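Local coordinates for protein phosphoserine aminotransferase (Bacillus alcalophilus, PDB 1W23) that catalyses the reversible, pyridoxal 5'-phosphate-dependent transfer of an amino group from glutamate to 3-phosphohydroxypyruvate, giving phosphoserine, in serine biosynthesis, at residues 64-69 and 207-212; 96-101 and 125-130. One frame throughout, in Å; residues are numbered along the deposited sequence.

Interaction 1 of 2, residues 64-69 and 207-212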
loop_
_atom_site.group_PDB
_atom_site.type_symbol
_atom_site.label_atom_id
_atom_site.label_comp_id
_atom_site.label_asym_id
_atom_site.label_seq_id
_atom_site.Cartn_x
_atom_site.Cartn_y
_atom_site.Cartn_z
ATOM N N PRO A 64 25.389 -3.578 3.050
ATOM C CA PRO A 64 26.354 -4.283 2.184
ATOM C C PRO A 64 25.733 -4.773 0.878
ATOM O O PRO A 64 24.538 -4.949 0.715
ATOM C CB PRO A 64 26.790 -5.466 3.039
ATOM C CG PRO A 64 26.466 -5.096 4.454
ATOM C CD PRO A 64 25.222 -4.277 4.342
ATOM N N ASN A 65 26.621 -5.034 -0.089
ATOM C CA ASN A 65 26.248 -5.377 -1.464
ATOM C C ASN A 65 25.567 -6.718 -1.625
ATOM O O ASN A 65 24.926 -6.959 -2.653
ATOM C CB ASN A 65 27.520 -5.368 -2.367
ATOM C CG ASN A 65 27.721 -3.993 -2.928
ATOM O OD1 ASN A 65 26.869 -3.121 -2.668
ATOM N ND2 ASN A 65 28.822 -3.858 -3.655
ATOM N N ASP A 66 25.657 -7.579 -0.578
ATOM C CA ASP A 66 24.981 -8.880 -0.610
ATOM C C ASP A 66 23.600 -8.823 0.033
ATOM O O ASP A 66 22.968 -9.852 0.210
ATOM C CB ASP A 66 25.882 -9.958 -0.004
ATOM C CG ASP A 66 26.279 -9.760 1.422
ATOM O OD1 ASP A 66 26.415 -8.649 1.938
ATOM O OD2 ASP A 66 26.526 -10.738 2.139
ATOM N N TYR A 67 23.096 -7.614 0.305
ATOM C CA TYR A 67 21.699 -7.387 0.749
ATOM C C TYR A 67 20.956 -6.642 -0.341
ATOM O O TYR A 67 21.561 -5.832 -1.071
ATOM C CB TYR A 67 21.632 -6.544 2.034
ATOM C CG TYR A 67 22.138 -7.220 3.261
ATOM C CD1 TYR A 67 23.488 -7.506 3.461
ATOM C CD2 TYR A 67 21.272 -7.583 4.283
ATOM C CE1 TYR A 67 23.930 -8.127 4.619
ATOM C CE2 TYR A 67 21.709 -8.192 5.430
ATOM C CZ TYR A 67 23.044 -8.465 5.597
ATOM O OH TYR A 67 23.530 -9.097 6.721
ATOM N N GLN A 68 19.650 -6.932 -0.433
ATOM C CA GLN A 68 18.746 -6.217 -1.368
ATOM C C GLN A 68 17.696 -5.488 -0.529
ATOM O O GLN A 68 17.309 -5.923 0.562
ATOM C CB GLN A 68 18.116 -7.127 -2.365
ATOM C CG GLN A 68 17.349 -6.344 -3.491
ATOM C CD GLN A 68 16.956 -7.200 -4.640
ATOM O OE1 GLN A 68 15.825 -7.076 -5.212
ATOM N NE2 GLN A 68 17.863 -8.087 -4.992
ATOM N N ILE A 69 17.228 -4.375 -1.061
ATOM C CA ILE A 69 16.207 -3.537 -0.464
ATOM C C ILE A 69 14.895 -3.786 -1.198
ATOM O O ILE A 69 14.863 -3.550 -2.414
ATOM C CB ILE A 69 16.633 -2.069 -0.544
ATOM C CG1 ILE A 69 17.958 -1.837 0.212
ATOM C CG2 ILE A 69 15.541 -1.140 -0.019
ATOM C CD1 ILE A 69 18.661 -0.568 -0.244
ATOM N N ILE A 207 14.930 -5.102 4.230
ATOM C CA ILE A 207 16.341 -5.255 3.865
ATOM C C ILE A 207 16.717 -6.696 4.125
ATOM O O ILE A 207 16.597 -7.140 5.258
ATOM C CB ILE A 207 17.214 -4.261 4.644
ATOM C CG1 ILE A 207 16.819 -2.801 4.450
ATOM C CG2 ILE A 207 18.666 -4.505 4.297
ATOM C CD1 ILE A 207 17.294 -1.870 5.541
ATOM N N VAL A 208 17.095 -7.429 3.088
ATOM C CA VAL A 208 17.229 -8.864 3.159
ATOM C C VAL A 208 18.599 -9.313 2.662
ATOM O O VAL A 208 19.100 -8.842 1.632
ATOM C CB VAL A 208 16.223 -9.628 2.236
ATOM C CG1 VAL A 208 14.805 -9.367 2.635
ATOM C CG2 VAL A 208 16.366 -9.293 0.747
ATOM N N LYS A 209 19.219 -10.225 3.381
ATOM C CA LYS A 209 20.435 -10.882 2.906
ATOM C C LYS A 209 20.000 -11.794 1.761
ATOM O O LYS A 209 19.205 -12.714 1.950
ATOM C CB LYS A 209 21.098 -11.653 4.043
ATOM C CG LYS A 209 22.500 -12.141 3.684
ATOM C CD LYS A 209 23.208 -12.620 4.966
ATOM C CE LYS A 209 24.628 -13.151 4.666
ATOM N NZ LYS A 209 25.554 -12.000 4.895
ATOM N N LYS A 210 20.468 -11.506 0.530
ATOM C CA LYS A 210 19.874 -12.101 -0.652
ATOM C C LYS A 210 19.876 -13.613 -0.611
ATOM O O LYS A 210 18.856 -14.231 -0.954
ATOM C CB LYS A 210 20.636 -11.622 -1.898
ATOM C CG LYS A 210 20.613 -10.140 -2.059
ATOM C CD LYS A 210 21.225 -9.703 -3.363
ATOM C CE LYS A 210 22.244 -8.575 -3.411
ATOM N NZ LYS A 210 22.451 -8.296 -4.887
ATOM N N ASP A 211 20.976 -14.199 -0.178
ATOM C CA ASP A 211 21.053 -15.654 -0.303
ATOM C C ASP A 211 20.240 -16.369 0.764
ATOM O O ASP A 211 20.109 -17.604 0.649
ATOM C CB ASP A 211 22.527 -16.143 -0.318
ATOM C CG ASP A 211 23.315 -15.805 0.937
ATOM O OD1 ASP A 211 22.825 -15.210 1.940
ATOM O OD2 ASP A 211 24.561 -16.135 0.956
ATOM N N LEU A 212 19.673 -15.700 1.752
ATOM C CA LEU A 212 18.801 -16.299 2.735
ATOM C C LEU A 212 17.410 -16.498 2.162
ATOM O O LEU A 212 16.784 -17.418 2.626
ATOM C CB LEU A 212 18.658 -15.419 3.973
ATOM C CG LEU A 212 20.019 -15.414 4.668
ATOM C CD1 LEU A 212 19.946 -14.590 5.940
ATOM C CD2 LEU A 212 20.473 -16.853 4.919
HETATM O O HOH W 1 23.512 -12.706 -0.020
HETATM O O HOH W 2 25.553 -13.213 1.535
HETATM O O HOH W 3 25.077 -11.412 8.086
#
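Y67 lays its ring against the start of the K209 side chain where two antiparallel strands come together. With CG anti to the carbonyl carbon (chi1 -69°), the ring reaches across to the neighbouring strand, and K209 CB sits over its face, 4.1 Å from the centroid, in a CH-pi contact. K209 sends CG anti to its backbone N and stays extended as far as CE; a bend at chi4 (95°) then turns NZ to D66 OD2, 3.2 Å away, a salt bridge in which the ammonium comes in from above the carboxylate plane. A lysine suits this place because its methylenes pack on the aromatic face while the ammonium stays at the surface. Y67 OH bonds to the carbonyl of F187, and a water links it to K209 NZ.

Strand 67-69 is at one edge, within this chain, of the seven-stranded mixed sheet of the class-V aminotransferase fold, and 204-209 is its antiparallel neighbour. Q68 and V208 form the hydrogen-bonded pair, N to O 2.9 Å in both directions, flanked by the non-hydrogen-bonded pairs Y67-K209 and I69-I207. On the face of Y67 and I69, I207 CG2 comes within 4.0 Å of Y67 CD2; helix 44-61 packs against both isoleucines.

Beyond the strands, K210 N donates almost straight (171°) to D66 O, 3.0 Å away, in the carbonyl plane. D66 O also accepts from a water held by D211 N. The K210 chain, bent at chi3, runs along the type I turn 64-67 until CE lies 3.2 Å from N65 O, and its CG packs 3.9 Å from Q68 CB.

Interaction 2 of 2, residues 96-101 and 125-130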
loop_
_atom_site.group_PDB
_atom_site.type_symbol
_atom_site.label_atom_id
_atom_site.label_comp_id
_atom_site.label_asym_id
_atom_site.label_seq_id
_atom_site.Cartn_x
_atom_site.Cartn_y
_atom_site.Cartn_z
ATOM N N TYR A 96 11.458 -16.088 19.322
ATOM C CA TYR A 96 11.094 -14.666 19.500
ATOM C C TYR A 96 11.579 -14.164 20.836
ATOM O O TYR A 96 11.448 -14.828 21.865
ATOM C CB TYR A 96 9.515 -14.513 19.458
ATOM C CG TYR A 96 9.064 -14.598 17.991
ATOM C CD1 TYR A 96 8.999 -15.841 17.369
ATOM C CD2 TYR A 96 8.765 -13.484 17.227
ATOM C CE1 TYR A 96 8.615 -15.964 16.052
ATOM C CE2 TYR A 96 8.406 -13.576 15.867
ATOM C CZ TYR A 96 8.321 -14.812 15.290
ATOM O OH TYR A 96 8.027 -14.970 13.955
ATOM N N VAL A 97 12.061 -12.917 20.852
ATOM C CA VAL A 97 12.335 -12.179 22.065
ATOM C C VAL A 97 11.169 -11.220 22.267
ATOM O O VAL A 97 10.902 -10.354 21.410
ATOM C CB VAL A 97 13.663 -11.425 22.044
ATOM C CG1 VAL A 97 13.920 -10.680 23.365
ATOM C CG2 VAL A 97 14.837 -12.341 21.735
ATOM N N LEU A 98 10.447 -11.354 23.379
ATOM C CA LEU A 98 9.291 -10.528 23.639
ATOM C C LEU A 98 9.653 -9.285 24.465
ATOM O O LEU A 98 10.050 -9.420 25.632
ATOM C CB LEU A 98 8.204 -11.290 24.373
ATOM C CG LEU A 98 7.636 -12.529 23.614
ATOM C CD1 LEU A 98 6.524 -13.187 24.435
ATOM C CD2 LEU A 98 7.129 -12.143 22.227
ATOM N N THR A 99 9.539 -8.095 23.848
ATOM C CA THR A 99 9.816 -6.849 24.526
ATOM C C THR A 99 8.666 -5.865 24.435
ATOM O O THR A 99 8.784 -4.717 24.878
ATOM C CB THR A 99 11.128 -6.203 24.067
ATOM O OG1 THR A 99 11.212 -6.217 22.608
ATOM C CG2 THR A 99 12.346 -6.970 24.572
ATOM N N GLY A 100 7.512 -6.265 23.899
ATOM C CA GLY A 100 6.310 -5.459 23.912
ATOM C C GLY A 100 5.199 -6.128 23.159
ATOM O O GLY A 100 5.264 -7.313 22.805
ATOM N N SER A 101 4.142 -5.380 22.910
ATOM C CA SER A 101 2.963 -5.868 22.228
ATOM C C SER A 101 3.257 -6.206 20.773
ATOM O O SER A 101 2.763 -7.214 20.238
ATOM C CB SER A 101 1.820 -4.758 22.326
ATOM O OG SER A 101 0.783 -5.084 21.410
ATOM N N ASN A 125 6.984 -8.356 33.814
ATOM C CA ASN A 125 7.203 -7.063 34.434
ATOM C C ASN A 125 6.697 -5.922 33.576
ATOM O O ASN A 125 7.135 -4.781 33.731
ATOM C CB ASN A 125 8.717 -6.927 34.635
ATOM C CG ASN A 125 9.024 -6.064 35.811
ATOM O OD1 ASN A 125 9.948 -5.243 35.651
ATOM N ND2 ASN A 125 8.279 -6.324 36.863
ATOM N N SER A 126 5.721 -6.197 32.733
ATOM C CA SER A 126 5.077 -5.191 31.920
ATOM C C SER A 126 6.049 -4.494 30.999
ATOM O O SER A 126 5.889 -3.301 30.715
ATOM C CB SER A 126 4.272 -4.143 32.755
ATOM O OG SER A 126 3.279 -4.878 33.528
ATOM N N TYR A 127 7.027 -5.217 30.503
ATOM C CA TYR A 127 7.852 -4.702 29.402
ATOM C C TYR A 127 8.512 -3.356 29.740
ATOM O O TYR A 127 8.473 -2.407 28.958
ATOM C CB TYR A 127 7.031 -4.641 28.124
ATOM C CG TYR A 127 6.557 -5.976 27.570
ATOM C CD1 TYR A 127 5.211 -6.213 27.286
ATOM C CD2 TYR A 127 7.459 -6.996 27.280
ATOM C CE1 TYR A 127 4.759 -7.408 26.762
ATOM C CE2 TYR A 127 7.029 -8.197 26.708
ATOM C CZ TYR A 127 5.670 -8.402 26.455
ATOM O OH TYR A 127 5.312 -9.602 25.899
ATOM N N GLN A 128 9.142 -3.306 30.918
ATOM C CA GLN A 128 9.863 -2.092 31.324
ATOM C C GLN A 128 11.280 -2.068 30.818
ATOM O O GLN A 128 11.967 -1.043 30.959
ATOM C CB GLN A 128 9.887 -1.959 32.846
ATOM C CG GLN A 128 8.521 -1.756 33.447
ATOM C CD GLN A 128 8.543 -1.757 34.968
ATOM O OE1 GLN A 128 9.203 -0.918 35.569
ATOM N NE2 GLN A 128 7.790 -2.618 35.589
ATOM N N SER A 129 11.811 -3.148 30.261
ATOM C CA SER A 129 13.220 -3.250 29.876
ATOM C C SER A 129 13.425 -4.253 28.750
ATOM O O SER A 129 12.595 -5.089 28.433
ATOM C CB SER A 129 14.063 -3.676 31.078
ATOM O OG SER A 129 13.819 -5.000 31.480
ATOM N N ILE A 130 14.632 -4.160 28.186
ATOM C CA ILE A 130 15.121 -5.193 27.264
ATOM C C ILE A 130 15.830 -6.253 28.056
ATOM O O ILE A 130 16.675 -5.899 28.916
ATOM C CB ILE A 130 16.070 -4.546 26.249
ATOM C CG1 ILE A 130 15.469 -3.297 25.547
ATOM C CG2 ILE A 130 16.601 -5.559 25.235
ATOM C CD1 ILE A 130 14.142 -3.540 24.858
HETATM O O HOH W 4 10.338 -3.618 26.799
#
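Strand 96-98 ends at T99, whose backbone breaks the extended course, and G100 follows as the N-cap residue of helix 101-111. G100 itself is fully extended (phi 176°, psi -169°), a conformation that glycine adopts easily and other residues rarely do. The facing segment 125-130 is an irregular loop in which S126 and Y127 both take positive phi, so the chain curls and directs the CB of Y127 toward the strand end. The backbones come nearest at T99 and Y127, with CA atoms 5.7 Å apart. A water lies within hydrogen-bonding distance of T99 O and S129 O, though it cannot serve all the acceptors around it at once.

The Y127 ring carries the contact. Its CG stands anti to the carbonyl carbon, which directs the ring over 99-100, and chi2 turns its face to G100. G100 CA lies 3.6 Å from the centroid and only 8° off the normal, a CH-pi contact over the face, and G100 N is above the same face near the rim. Y127 CD2 is 3.3 Å from T99 C. L98 O approaches the ring edge close to its plane, 3.4 Å from CE2, while L98 CB touches the far end of the ring, 3.7 Å from OH. That hydroxyl bonds to E104, so the tyrosine suits the place, its flat ring lying on the main chain while its hydroxyl ties the loop to helix 101-111. T99 CG2, beside its own backbone N, meets I130 CD1 at 3.9 Å. T99 OG1 instead bonds to N151, a division of labour that suits a branched residue with one methyl and one hydroxyl.

The junction leads straight into helix 101-111, where W102 binds pyridoxal 5'-phosphate, while strand 96-98 runs between strands 115-121 and 142-148 of the central sheet.

Interactions 1 and 2 reach the same sheet from well-separated strands, their centres about 28 Å apart and without touching; along the chain, 96-101 and 125-130 are nested inside the loop closed by interaction 1. Interaction 1 is true strand pairing at one border of the sheet within this chain: regular backbone bonds and buried aliphatic groups give way to a surface ion pair and waters, two of nine touching residues being exposed. Interaction 2 joins a strand-to-helix turn to an irregular loop, four of its seven touching residues buried and none fully exposed; ring-on-backbone contact replaces direct hydrogen bonds. G100 of interaction 2 comes within about 9 Å of the bound cofactor, nearest atoms.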